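Local coordinates for protein putative fimbrium subunit Fim1C (Bacteroides uniformis, PDB 4K4K) that is probably a component of the fimbrium tip, part of the filamentous cell-surface appendages that mediate adhesion and biofilm formation, at residues Val13-Thr18 with Gln73-Pro78; Ile38-Leu43 with Arg54-Ala59; Arg84-Tyr89 with Pro131-Val136. One frame throughout, in Å; residues are numbered along the deposited sequence.

Contact 1: residues Val13-Thr18 with Gln73-Pro78; sequences VALEAT and QTIYFP
Two backbone hydrogen bonds join Val13-Leu15 to Ile75-Phe77 around a single isolated bridge, Ala14 with Tyr76. Phe77 N gives its hydrogen to Val13 O at 2.8 Å, and Leu15 N gives its own to Ile75 O, also at 2.8 Å; both are nearly straight. Two CA-H...O contacts supplement them, from Tyr76 to Val13 O and from Ala14 to Ile75 O. A water extends the pairing by one step, taking a hydrogen from Val13 N (2.9 Å) and giving one to Phe77 O (2.8 Å).

The apolar contacts divide by residue. Thr74 CG2 lies over one face of the Tyr76 ring, and the small Ala14 methyl touches both side chains: CB is 3.7 Å from Thr74 CG2 and also comes near Tyr76 CE1. Leu15, its CG anti to the backbone N (chi1 170°), runs alongside Ile75, pointing the same way, and sets CD2 4.1 Å from Ile75 CD1. Its other branch, CD1, approaches Phe77 CE2 at 4.2 Å. Beyond the two segments, Leu15, Ile75 and Phe77 all pack on Phe86, while Tyr76 meets Arg12 in a cation-pi contact.

The chemistry is therefore two-sided: polar backbone groups satisfy one another and water at a partly exposed margin, while the larger apolar side chains turn into the protein interior.

Contact 2: residues Ile38-Leu43 with Arg54-Ala59; sequences IGIYML and RKYTTA
Ile40 reaches the Tyr56 ring because its CG1 stands anti to the carbonyl carbon (chi1 -53°) and CD1 continues the chain fully extended. Tyr56 CG is likewise anti to its own carbonyl carbon, and the two side chains meet at about a right angle. The slender end of the isoleucine can thus lay its methyl over the flat ring, a CH-pi contact with Ile40 CD1 3.6 Å from the Tyr56 centroid and 18° off its normal. Ile38 CG1 packs 3.8 Å from Tyr56 CB.

These side chains share one face of an antiparallel pairing. Ile38 and Tyr56 form a hydrogen-bonded pair, with Ile38 N to Tyr56 O at 2.8 Å and Tyr56 N to Ile38 O at 3.0 Å. Ile40 and Arg54 form the next, with Ile40 N to Arg54 O at 2.9 Å and Arg54 N to Ile40 O at 2.8 Å. Between them, Gly39 CA makes a CA-H...O contact with Arg54 O.

Tyrosine suits its place because a mainly apolar ring also carries a hydroxyl: Tyr56 OH accepts a hydrogen bond from Ile75 N. An alanine here would probably strip Ile40 CD1 of its aromatic cover and rob Ile75 N of its partner.

The hairpin of strands 37-44 and 47-57 continues on both sides: strand 84-90 pairs with 37-44, strand 68-69 with 47-57, and strand 132-150 brings Phe135 against Ile40 and Phe137 against Ile38.

Contact 3: residues Arg84-Tyr89 with Pro131-Val136; sequences RDFVAY and PKVAFV
Phe86 and Ala88 face Val133 and Phe135 across a buried, wholly apolar interface with no hydrogen bond between the two segments. Val133 has CG1 anti to the backbone N (chi1 174°) and CG2 beside it, and each methyl has its own task. Phe86 CG stands anti to its carbonyl carbon (chi1 -70°), and Val133 CG2 lies over one face of the ring this carries, 4.3 Å from the centroid and 3.9 Å from Phe86 CD1. CG1 sits near the rim over one face of the Phe135 ring and also comes within 4.2 Å of Phe86 CB.

Phe135 CG, likewise anti to its carbonyl carbon (chi1 -68°), carries the ring in between Val133 CG1 and Ala88 CB, which meet opposite faces. The alanine methyl is 4.1 Å from the Phe135 centroid, a CH-pi contact. A valine methyl and an alanine methyl thus sandwich the ring; alanine suits the place because its CB already lies 3.9 Å from Phe135 CE1. The far end of the same ring meets Phe86, whose CB is 3.8 Å from both Phe135 CE1 and Phe135 CZ.

Val87 points the other way, onto Tyr41 and Lys122, following the alternation expected of an extended strand. Strands 84-90 and 132-150 both pair with strand 118-126, consistent with strands that curl about a shared interior. Such packing is characteristic of a beta-sandwich core, consistent with the transthyretin-like clan to which fimbrillins belong.

Contacts 2 and 3 are buried, whereas contact 1 is partly buried and lies farther out, its centre about 26 Å from that of the chain. Their chemistry follows: contact 3 is apolar packing without a hydrogen bond, contact 2 adds regular strand pairing, and contact 1 combines a lone bridge and a water with apolar packing. Contacts 2 and 3 each hold one of two neighbouring strands, 37-44 and 84-90, which hydrogen-bond through Tyr41 and Val87 and through Leu43 and Asp85. Contact 1 joins contact 3 because strand 16-18 runs parallel beside strand 132-150, Thr18 O meeting Phe135 N. It also encloses contact 2 along the chain, where Gln73 OE1 probably accepts from Lys55 N.

Contact 1: residues Val13-Thr18 with Gln73-Pro78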
ATOM      1  N   VAL A  13       4.088  14.135  29.296  1.00 22.42           N
ATOM      2  CA  VAL A  13       4.552  12.877  28.747  1.00 20.63           C
ATOM      3  C   VAL A  13       4.110  12.773  27.305  1.00 21.57           C
ATOM      4  O   VAL A  13       2.917  12.696  27.029  1.00 19.95           O
ATOM      5  CB  VAL A  13       4.078  11.659  29.598  1.00 23.76           C
ATOM      6  CG1 VAL A  13       4.563  10.348  28.984  1.00 24.02           C
ATOM      7  CG2 VAL A  13       4.559  11.772  31.050  1.00 23.80           C
ATOM      8  N   ALA A  14       5.091  12.786  26.387  1.00 18.25           N
ATOM      9  CA  ALA A  14       4.837  12.697  24.977  1.00 17.05           C
ATOM     10  C   ALA A  14       4.666  11.250  24.533  1.00 20.92           C
ATOM     11  O   ALA A  14       5.280  10.335  25.086  1.00 20.88           O
ATOM     12  CB  ALA A  14       5.994  13.332  24.224  1.00 18.45           C
ATOM     13  N   LEU A  15       3.906  11.060  23.470  1.00 18.19           N
ATOM     14  CA  LEU A  15       3.781   9.756  22.832  1.00 18.04           C
ATOM     15  C   LEU A  15       5.165   9.276  22.338  1.00 21.41           C
ATOM     16  O   LEU A  15       5.919  10.056  21.736  1.00 20.38           O
ATOM     17  CB  LEU A  15       2.827   9.894  21.631  1.00 16.84           C
ATOM     18  CG  LEU A  15       2.755   8.686  20.676  1.00 20.70           C
ATOM     19  CD1 LEU A  15       2.106   7.475  21.371  1.00 19.91           C
ATOM     20  CD2 LEU A  15       1.971   9.065  19.424  1.00 21.00           C
ATOM     21  N   GLU A  16       5.493   7.997  22.571  1.00 19.27           N
ATOM     22  CA  GLU A  16       6.734   7.411  22.059  1.00 19.54           C
ATOM     23  C   GLU A  16       6.307   6.391  20.996  1.00 23.70           C
ATOM     24  O   GLU A  16       5.969   5.245  21.326  1.00 20.92           O
ATOM     25  CB  GLU A  16       7.574   6.772  23.168  1.00 21.69           C
ATOM     26  CG  GLU A  16       8.075   7.776  24.202  1.00 26.07           C
ATOM     27  CD  GLU A  16       8.837   7.199  25.383  1.00 54.77           C
ATOM     28  OE1 GLU A  16       9.194   5.998  25.353  1.00 47.82           O
ATOM     29  OE2 GLU A  16       9.078   7.963  26.346  1.00 52.77           O
ATOM     30  N   ALA A  17       6.287   6.826  19.739  1.00 20.06           N
ATOM     31  CA  ALA A  17       5.790   6.013  18.638  1.00 20.55           C
ATOM     32  C   ALA A  17       6.874   5.279  17.902  1.00 25.97           C
ATOM     33  O   ALA A  17       7.888   5.872  17.543  1.00 26.79           O
ATOM     34  CB  ALA A  17       5.020   6.887  17.646  1.00 20.71           C
ATOM     35  N   THR A  18       6.605   3.994  17.600  1.00 22.38           N
ATOM     36  CA  THR A  18       7.453   3.118  16.772  1.00 23.86           C
ATOM     37  C   THR A  18       6.560   2.300  15.827  1.00 30.15           C
ATOM     38  O   THR A  18       5.350   2.246  16.024  1.00 25.29           O
ATOM     39  CB  THR A  18       8.308   2.176  17.625  1.00 32.95           C
ATOM     40  OG1 THR A  18       7.433   1.377  18.442  1.00 31.38           O
ATOM     41  CG2 THR A  18       9.337   2.912  18.478  1.00 32.77           C
ATOM     42  N   GLN A  73       3.432  19.307  16.518  1.00 18.05           N
ATOM     43  CA  GLN A  73       2.515  18.177  16.278  0.50 16.78           C
ATOM     44  C   GLN A  73       2.544  17.136  17.409  1.00 19.42           C
ATOM     45  O   GLN A  73       1.795  16.165  17.356  1.00 19.17           O
ATOM     46  CB  GLN A  73       2.880  17.482  14.946  0.50 17.83           C
ATOM     47  CG  GLN A  73       2.767  18.374  13.691  0.50 24.99           C
ATOM     48  CD  GLN A  73       1.336  18.706  13.341  0.50 28.20           C
ATOM     49  OE1 GLN A  73       0.535  17.832  12.999  0.50 16.90           O
ATOM     50  NE2 GLN A  73       0.973  19.973  13.455  0.50 21.38           N
ATOM     51  N   THR A  74       3.441  17.307  18.398  1.00 17.28           N
ATOM     52  CA  THR A  74       3.610  16.328  19.478  1.00 16.80           C
ATOM     53  C   THR A  74       2.283  16.035  20.208  1.00 18.92           C
ATOM     54  O   THR A  74       1.554  16.948  20.645  1.00 18.76           O
ATOM     55  CB  THR A  74       4.698  16.779  20.485  1.00 20.43           C
ATOM     56  OG1 THR A  74       5.909  17.026  19.801  1.00 21.35           O
ATOM     57  CG2 THR A  74       4.980  15.722  21.541  1.00 20.20           C
ATOM     58  N   ILE A  75       1.988  14.740  20.333  1.00 16.12           N
ATOM     59  CA  ILE A  75       0.847  14.260  21.095  1.00 15.12           C
ATOM     60  C   ILE A  75       1.313  14.019  22.520  1.00 15.89           C
ATOM     61  O   ILE A  75       2.308  13.296  22.726  1.00 15.44           O
ATOM     62  CB  ILE A  75       0.247  12.977  20.481  1.00 16.56           C
ATOM     63  CG1 ILE A  75      -0.431  13.262  19.125  1.00 15.95           C
ATOM     64  CG2 ILE A  75      -0.765  12.335  21.485  1.00 17.89           C
ATOM     65  CD1 ILE A  75      -0.673  11.948  18.301  1.00 15.57           C
ATOM     66  N   TYR A  76       0.601  14.600  23.485  1.00 15.93           N
ATOM     67  CA  TYR A  76       0.890  14.397  24.916  1.00 15.66           C
ATOM     68  C   TYR A  76      -0.216  13.632  25.564  1.00 19.15           C
ATOM     69  O   TYR A  76      -1.391  13.905  25.308  1.00 18.43           O
ATOM     70  CB  TYR A  76       1.061  15.734  25.660  1.00 17.25           C
ATOM     71  CG  TYR A  76       2.271  16.503  25.198  1.00 19.47           C
ATOM     72  CD1 TYR A  76       3.536  16.240  25.725  1.00 21.20           C
ATOM     73  CD2 TYR A  76       2.164  17.469  24.201  1.00 20.87           C
ATOM     74  CE1 TYR A  76       4.667  16.929  25.276  1.00 22.16           C
ATOM     75  CE2 TYR A  76       3.284  18.154  23.737  1.00 22.12           C
ATOM     76  CZ  TYR A  76       4.530  17.899  24.293  1.00 28.11           C
ATOM     77  OH  TYR A  76       5.617  18.589  23.814  1.00 32.12           O
ATOM     78  N   PHE A  77       0.154  12.702  26.462  1.00 15.62           N
ATOM     79  CA  PHE A  77      -0.855  11.938  27.200  1.00 15.77           C
ATOM     80  C   PHE A  77      -1.590  12.817  28.205  1.00 18.79           C
ATOM     81  O   PHE A  77      -0.975  13.763  28.724  1.00 18.14           O
ATOM     82  CB  PHE A  77      -0.196  10.768  27.915  1.00 17.86           C
ATOM     83  CG  PHE A  77       0.009   9.599  26.983  1.00 18.43           C
ATOM     84  CD1 PHE A  77      -0.979   8.630  26.830  1.00 19.86           C
ATOM     85  CD2 PHE A  77       1.194   9.457  26.269  1.00 18.83           C
ATOM     86  CE1 PHE A  77      -0.785   7.534  25.985  1.00 19.60           C
ATOM     87  CE2 PHE A  77       1.373   8.389  25.387  1.00 21.73           C
ATOM     88  CZ  PHE A  77       0.381   7.430  25.253  1.00 19.65           C
ATOM     89  N   PRO A  78      -2.883  12.514  28.492  1.00 18.26           N
ATOM     90  CA  PRO A  78      -3.610  13.288  29.535  1.00 19.87           C
ATOM     91  C   PRO A  78      -2.846  13.271  30.867  1.00 21.82           C
ATOM     92  O   PRO A  78      -2.405  12.209  31.345  1.00 19.44           O
ATOM     93  CB  PRO A  78      -4.949  12.552  29.663  1.00 21.42           C
ATOM     94  CG  PRO A  78      -5.126  11.841  28.343  1.00 24.68           C
ATOM     95  CD  PRO A  78      -3.732  11.444  27.923  1.00 19.97           C
TER
HETATM   96  O   HOH W   1       1.342  14.530  30.019  1.00 29.32           O

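Contact 2: residues Ile38-Leu43 with Arg54-Ala59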
ATOM      1  N   ILE A  38       3.688   9.608   8.707  1.00 17.15           N
ATOM      2  CA  ILE A  38       2.407   8.994   9.076  1.00 15.78           C
ATOM      3  C   ILE A  38       1.555  10.052   9.777  1.00 18.35           C
ATOM      4  O   ILE A  38       2.099  11.029  10.297  1.00 18.28           O
ATOM      5  CB  ILE A  38       2.589   7.722   9.959  1.00 18.28           C
ATOM      6  CG1 ILE A  38       3.264   8.066  11.319  1.00 18.15           C
ATOM      7  CG2 ILE A  38       3.422   6.666   9.186  1.00 18.27           C
ATOM      8  CD1 ILE A  38       3.256   6.927  12.349  1.00 19.15           C
ATOM      9  N   GLY A  39       0.251   9.834   9.793  1.00 13.95           N
ATOM     10  CA  GLY A  39      -0.681  10.688  10.523  1.00 13.27           C
ATOM     11  C   GLY A  39      -1.167   9.896  11.725  1.00 15.92           C
ATOM     12  O   GLY A  39      -1.588   8.752  11.564  1.00 15.97           O
ATOM     13  N   ILE A  40      -1.080  10.458  12.927  1.00 14.00           N
ATOM     14  CA  ILE A  40      -1.525   9.773  14.155  1.00 12.69           C
ATOM     15  C   ILE A  40      -2.678  10.519  14.753  1.00 14.86           C
ATOM     16  O   ILE A  40      -2.679  11.771  14.775  1.00 15.20           O
ATOM     17  CB  ILE A  40      -0.357   9.648  15.194  1.00 14.23           C
ATOM     18  CG1 ILE A  40       0.908   8.984  14.555  1.00 14.92           C
ATOM     19  CG2 ILE A  40      -0.803   8.897  16.479  1.00 14.71           C
ATOM     20  CD1 ILE A  40       2.130   8.760  15.525  1.00 18.12           C
ATOM     21  N   TYR A  41      -3.612   9.751  15.328  1.00 13.18           N
ATOM     22  CA  TYR A  41      -4.727  10.283  16.121  1.00 13.01           C
ATOM     23  C   TYR A  41      -4.697   9.666  17.490  1.00 15.11           C
ATOM     24  O   TYR A  41      -4.527   8.438  17.611  1.00 14.56           O
ATOM     25  CB  TYR A  41      -6.096   9.949  15.498  1.00 13.81           C
ATOM     26  CG  TYR A  41      -6.383  10.615  14.173  1.00 15.06           C
ATOM     27  CD1 TYR A  41      -5.706  10.228  13.017  1.00 15.11           C
ATOM     28  CD2 TYR A  41      -7.433  11.521  14.042  1.00 16.60           C
ATOM     29  CE1 TYR A  41      -5.981  10.821  11.782  1.00 15.97           C
ATOM     30  CE2 TYR A  41      -7.752  12.090  12.804  1.00 17.78           C
ATOM     31  CZ  TYR A  41      -7.025  11.733  11.674  1.00 19.51           C
ATOM     32  OH  TYR A  41      -7.342  12.297  10.467  1.00 18.82           O
HETATM   33  N   MSE A  42      -4.913  10.504  18.509  1.00 11.97           N
HETATM   34  CA  MSE A  42      -5.138  10.027  19.873  1.00 11.61           C
HETATM   35  C   MSE A  42      -6.642  10.145  20.101  1.00 15.94           C
HETATM   36  O   MSE A  42      -7.199  11.226  19.909  1.00 15.52           O
HETATM   37  CB  MSE A  42      -4.341  10.829  20.914  1.00 12.05           C
HETATM   38  CG  MSE A  42      -4.672  10.398  22.330  1.00 14.14           C
HETATM   39 SE   MSE A  42      -3.413  11.205  23.620  0.75 15.22          SE
HETATM   40  CE  MSE A  42      -4.051  12.939  23.562  1.00 14.99           C
ATOM     41  N   LEU A  43      -7.286   9.053  20.490  1.00 13.26           N
ATOM     42  CA  LEU A  43      -8.742   8.978  20.613  1.00 13.37           C
ATOM     43  C   LEU A  43      -9.209   8.754  22.024  1.00 17.83           C
ATOM     44  O   LEU A  43      -8.619   7.961  22.758  1.00 15.54           O
ATOM     45  CB  LEU A  43      -9.316   7.841  19.744  1.00 13.26           C
ATOM     46  CG  LEU A  43      -8.907   7.829  18.260  1.00 15.84           C
ATOM     47  CD1 LEU A  43      -9.412   6.551  17.573  1.00 17.32           C
ATOM     48  CD2 LEU A  43      -9.456   9.101  17.532  1.00 17.51           C
ATOM     49  N   ARG A  54      -1.957  14.074  13.331  1.00 13.59           N
ATOM     50  CA  ARG A  54      -0.690  14.658  13.764  0.60 14.65           C
ATOM     51  C   ARG A  54       0.450  14.083  12.918  1.00 16.95           C
ATOM     52  O   ARG A  54       0.577  12.867  12.822  1.00 15.78           O
ATOM     53  CB  ARG A  54      -0.471  14.373  15.260  0.60 15.39           C
ATOM     54  CG  ARG A  54      -1.586  14.890  16.167  0.60 18.91           C
ATOM     55  CD  ARG A  54      -1.405  16.352  16.535  0.60 26.93           C
ATOM     56  NE  ARG A  54      -2.410  16.807  17.495  0.60 37.25           N
ATOM     57  CZ  ARG A  54      -2.159  17.133  18.760  0.60 46.37           C
ATOM     58  NH1 ARG A  54      -0.924  17.061  19.241  0.60 26.46           N
ATOM     59  NH2 ARG A  54      -3.138  17.551  19.546  0.60 40.14           N
ATOM     60  N   LYS A  55       1.274  14.942  12.310  1.00 15.30           N
ATOM     61  CA  LYS A  55       2.358  14.477  11.448  1.00 15.07           C
ATOM     62  C   LYS A  55       3.547  13.958  12.237  1.00 17.88           C
ATOM     63  O   LYS A  55       4.118  14.686  13.037  1.00 17.32           O
ATOM     64  CB  LYS A  55       2.812  15.611  10.511  1.00 15.43           C
ATOM     65  CG  LYS A  55       3.842  15.163   9.476  1.00 20.08           C
ATOM     66  CD  LYS A  55       4.391  16.352   8.677  1.00 23.03           C
ATOM     67  CE  LYS A  55       5.222  15.901   7.512  1.00 30.20           C
ATOM     68  NZ  LYS A  55       5.663  17.070   6.702  1.00 33.22           N
ATOM     69  N   TYR A  56       3.918  12.701  11.978  1.00 15.74           N
ATOM     70  CA  TYR A  56       5.088  12.040  12.572  1.00 15.44           C
ATOM     71  C   TYR A  56       5.943  11.503  11.445  1.00 18.70           C
ATOM     72  O   TYR A  56       5.400  10.948  10.480  1.00 18.87           O
ATOM     73  CB  TYR A  56       4.649  10.910  13.509  1.00 15.18           C
ATOM     74  CG  TYR A  56       4.329  11.372  14.913  1.00 15.71           C
ATOM     75  CD1 TYR A  56       3.221  12.183  15.169  1.00 16.17           C
ATOM     76  CD2 TYR A  56       5.087  10.940  15.997  1.00 17.65           C
ATOM     77  CE1 TYR A  56       2.939  12.630  16.462  1.00 15.72           C
ATOM     78  CE2 TYR A  56       4.796  11.352  17.295  1.00 19.12           C
ATOM     79  CZ  TYR A  56       3.704  12.172  17.526  1.00 18.82           C
ATOM     80  OH  TYR A  56       3.470  12.615  18.807  1.00 18.82           O
ATOM     81  N   THR A  57       7.266  11.639  11.549  1.00 16.85           N
ATOM     82  CA  THR A  57       8.142  11.145  10.486  1.00 19.12           C
ATOM     83  C   THR A  57       9.164  10.191  11.030  1.00 27.24           C
ATOM     84  O   THR A  57       9.465  10.220  12.213  1.00 26.52           O
ATOM     85  CB  THR A  57       8.872  12.294   9.745  1.00 29.11           C
ATOM     86  OG1 THR A  57       9.785  12.942  10.637  1.00 28.17           O
ATOM     87  CG2 THR A  57       7.924  13.286   9.117  1.00 27.09           C
ATOM     88  N   THR A  58       9.774   9.406  10.158  1.00 29.59           N
ATOM     89  CA  THR A  58      10.885   8.553  10.592  1.00 32.64           C
ATOM     90  C   THR A  58      12.138   8.905   9.782  1.00 42.74           C
ATOM     91  O   THR A  58      12.025   9.354   8.641  1.00 42.20           O
ATOM     92  CB  THR A  58      10.511   7.056  10.498  1.00 41.37           C
ATOM     93  OG1 THR A  58      11.551   6.293  11.118  1.00 42.76           O
ATOM     94  CG2 THR A  58      10.268   6.580   9.050  1.00 37.26           C
ATOM     95  N   ALA A  59      13.328   8.706  10.374  1.00 45.37           N
ATOM     96  CA  ALA A  59      14.620   8.882   9.695  1.00 48.43           C
ATOM     97  C   ALA A  59      15.307   7.514   9.570  1.00 56.82           C
ATOM     98  O   ALA A  59      16.314   7.371   8.864  1.00 57.83           O
ATOM     99  CB  ALA A  59      15.497   9.862  10.460  1.00 50.29           C
TER

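Contact 3: residues Arg84-Tyr89 with Pro131-Val136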
ATOM      1  N   ARG A  84      -6.119   6.426  26.598  1.00 15.22           N
ATOM      2  CA  ARG A  84      -6.495   6.838  25.258  1.00 14.90           C
ATOM      3  C   ARG A  84      -6.130   5.739  24.290  1.00 19.10           C
ATOM      4  O   ARG A  84      -5.267   4.896  24.602  1.00 18.91           O
ATOM      5  CB  ARG A  84      -5.796   8.163  24.846  1.00 12.19           C
ATOM      6  CG  ARG A  84      -6.213   9.412  25.630  1.00 17.35           C
ATOM      7  CD  ARG A  84      -7.683   9.799  25.393  1.00 16.50           C
ATOM      8  NE  ARG A  84      -8.008  11.049  26.088  1.00 18.08           N
ATOM      9  CZ  ARG A  84      -8.385  11.116  27.357  1.00 22.62           C
ATOM     10  NH1 ARG A  84      -8.464  10.013  28.092  1.00 19.00           N
ATOM     11  NH2 ARG A  84      -8.608  12.292  27.927  1.00 22.39           N
ATOM     12  N   ASP A  85      -6.750   5.758  23.100  1.00 15.13           N
ATOM     13  CA  ASP A  85      -6.430   4.806  22.035  1.00 14.18           C
ATOM     14  C   ASP A  85      -5.720   5.529  20.927  1.00 15.64           C
ATOM     15  O   ASP A  85      -5.810   6.754  20.841  1.00 14.19           O
ATOM     16  CB  ASP A  85      -7.708   4.148  21.504  1.00 14.91           C
ATOM     17  CG  ASP A  85      -8.582   3.589  22.606  1.00 20.63           C
ATOM     18  OD1 ASP A  85      -8.026   3.093  23.617  1.00 18.69           O
ATOM     19  OD2 ASP A  85      -9.814   3.647  22.460  1.00 21.47           O
ATOM     20  N   PHE A  86      -5.006   4.788  20.077  1.00 14.31           N
ATOM     21  CA  PHE A  86      -4.209   5.394  19.022  1.00 13.95           C
ATOM     22  C   PHE A  86      -4.429   4.685  17.734  1.00 17.25           C
ATOM     23  O   PHE A  86      -4.464   3.451  17.716  1.00 16.38           O
ATOM     24  CB  PHE A  86      -2.685   5.337  19.393  1.00 14.76           C
ATOM     25  CG  PHE A  86      -2.355   6.262  20.543  1.00 16.29           C
ATOM     26  CD1 PHE A  86      -2.551   5.857  21.864  1.00 17.82           C
ATOM     27  CD2 PHE A  86      -1.933   7.567  20.304  1.00 18.02           C
ATOM     28  CE1 PHE A  86      -2.308   6.733  22.927  1.00 19.43           C
ATOM     29  CE2 PHE A  86      -1.696   8.448  21.360  1.00 19.86           C
ATOM     30  CZ  PHE A  86      -1.876   8.030  22.666  1.00 18.50           C
ATOM     31  N   VAL A  87      -4.517   5.452  16.654  1.00 13.38           N
ATOM     32  CA  VAL A  87      -4.605   4.918  15.295  1.00 13.26           C
ATOM     33  C   VAL A  87      -3.654   5.733  14.427  1.00 16.25           C
ATOM     34  O   VAL A  87      -3.321   6.867  14.779  1.00 14.86           O
ATOM     35  CB  VAL A  87      -6.048   4.895  14.699  1.00 17.65           C
ATOM     36  CG1 VAL A  87      -6.965   3.979  15.496  1.00 18.74           C
ATOM     37  CG2 VAL A  87      -6.636   6.311  14.590  1.00 16.35           C
ATOM     38  N   ALA A  88      -3.248   5.174  13.279  1.00 13.88           N
ATOM     39  CA  ALA A  88      -2.356   5.874  12.349  1.00 12.40           C
ATOM     40  C   ALA A  88      -2.565   5.378  10.951  1.00 15.01           C
ATOM     41  O   ALA A  88      -3.117   4.294  10.739  1.00 14.49           O
ATOM     42  CB  ALA A  88      -0.882   5.690  12.758  1.00 14.27           C
ATOM     43  N   TYR A  89      -2.074   6.154   9.982  1.00 12.51           N
ATOM     44  CA  TYR A  89      -2.139   5.747   8.587  1.00 12.43           C
ATOM     45  C   TYR A  89      -0.907   6.271   7.862  1.00 17.69           C
ATOM     46  O   TYR A  89      -0.233   7.195   8.323  1.00 16.68           O
ATOM     47  CB  TYR A  89      -3.451   6.238   7.886  1.00 12.38           C
ATOM     48  CG  TYR A  89      -3.412   7.729   7.619  1.00 11.38           C
ATOM     49  CD1 TYR A  89      -3.646   8.646   8.643  1.00 13.51           C
ATOM     50  CD2 TYR A  89      -3.029   8.230   6.367  1.00 11.97           C
ATOM     51  CE1 TYR A  89      -3.531  10.021   8.422  1.00 14.67           C
ATOM     52  CE2 TYR A  89      -2.891   9.602   6.144  1.00 13.18           C
ATOM     53  CZ  TYR A  89      -3.107  10.491   7.182  1.00 17.62           C
ATOM     54  OH  TYR A  89      -2.975  11.843   6.951  1.00 15.25           O
ATOM     55  N   PRO A 131       3.889   5.245  27.829  1.00 24.00           N
ATOM     56  CA  PRO A 131       3.582   6.039  26.630  1.00 21.64           C
ATOM     57  C   PRO A 131       4.090   5.427  25.320  1.00 23.71           C
ATOM     58  O   PRO A 131       4.079   6.097  24.283  1.00 22.23           O
ATOM     59  CB  PRO A 131       4.317   7.352  26.925  1.00 23.13           C
ATOM     60  CG  PRO A 131       5.555   6.891  27.666  1.00 30.00           C
ATOM     61  CD  PRO A 131       5.058   5.792  28.560  1.00 26.21           C
ATOM     62  N   LYS A 132       4.598   4.197  25.365  1.00 23.99           N
ATOM     63  CA  LYS A 132       5.138   3.566  24.145  1.00 23.06           C
ATOM     64  C   LYS A 132       4.023   2.913  23.343  1.00 24.82           C
ATOM     65  O   LYS A 132       3.269   2.091  23.875  1.00 24.70           O
ATOM     66  CB  LYS A 132       6.226   2.531  24.486  1.00 27.71           C
ATOM     67  CG  LYS A 132       7.404   3.086  25.288  1.00 40.17           C
ATOM     68  CD  LYS A 132       8.369   1.968  25.692  1.00 56.64           C
ATOM     69  CE  LYS A 132       8.270   1.495  27.135  1.00 76.41           C
ATOM     70  NZ  LYS A 132       8.785   0.103  27.279  1.00 91.38           N
ATOM     71  N   VAL A 133       3.905   3.287  22.073  1.00 20.27           N
ATOM     72  CA  VAL A 133       2.897   2.711  21.179  1.00 19.00           C
ATOM     73  C   VAL A 133       3.630   2.150  19.974  1.00 22.48           C
ATOM     74  O   VAL A 133       4.306   2.903  19.254  1.00 21.90           O
ATOM     75  CB  VAL A 133       1.789   3.727  20.760  1.00 21.72           C
ATOM     76  CG1 VAL A 133       0.839   3.125  19.721  1.00 21.85           C
ATOM     77  CG2 VAL A 133       1.007   4.247  21.971  1.00 21.90           C
ATOM     78  N   ALA A 134       3.476   0.839  19.735  1.00 20.53           N
ATOM     79  CA  ALA A 134       4.076   0.184  18.582  1.00 21.40           C
ATOM     80  C   ALA A 134       2.987  -0.008  17.541  1.00 26.96           C
ATOM     81  O   ALA A 134       2.050  -0.781  17.769  1.00 27.94           O
ATOM     82  CB  ALA A 134       4.691  -1.145  18.996  1.00 24.47           C
ATOM     83  N   PHE A 135       3.031   0.790  16.467  1.00 20.79           N
ATOM     84  CA  PHE A 135       2.046   0.709  15.400  1.00 20.31           C
ATOM     85  C   PHE A 135       2.391  -0.432  14.440  1.00 25.98           C
ATOM     86  O   PHE A 135       3.518  -0.513  13.961  1.00 28.62           O
ATOM     87  CB  PHE A 135       1.951   2.043  14.636  1.00 20.70           C
ATOM     88  CG  PHE A 135       1.362   3.173  15.456  1.00 21.06           C
ATOM     89  CD1 PHE A 135      -0.011   3.240  15.702  1.00 23.71           C
ATOM     90  CD2 PHE A 135       2.172   4.173  15.973  1.00 24.71           C
ATOM     91  CE1 PHE A 135      -0.565   4.314  16.417  1.00 24.12           C
ATOM     92  CE2 PHE A 135       1.621   5.226  16.737  1.00 27.70           C
ATOM     93  CZ  PHE A 135       0.248   5.303  16.920  1.00 23.63           C
ATOM     94  N   VAL A 136       1.435  -1.297  14.155  1.00 19.11           N
ATOM     95  CA  VAL A 136       1.641  -2.392  13.207  1.00 19.10           C
ATOM     96  C   VAL A 136       0.806  -2.047  11.984  1.00 21.95           C
ATOM     97  O   VAL A 136      -0.417  -2.066  12.050  1.00 21.27           O
ATOM     98  CB  VAL A 136       1.275  -3.765  13.825  1.00 24.75           C
ATOM     99  CG1 VAL A 136       1.384  -4.885  12.789  1.00 25.69           C
ATOM    100  CG2 VAL A 136       2.149  -4.064  15.045  1.00 25.46           C
TER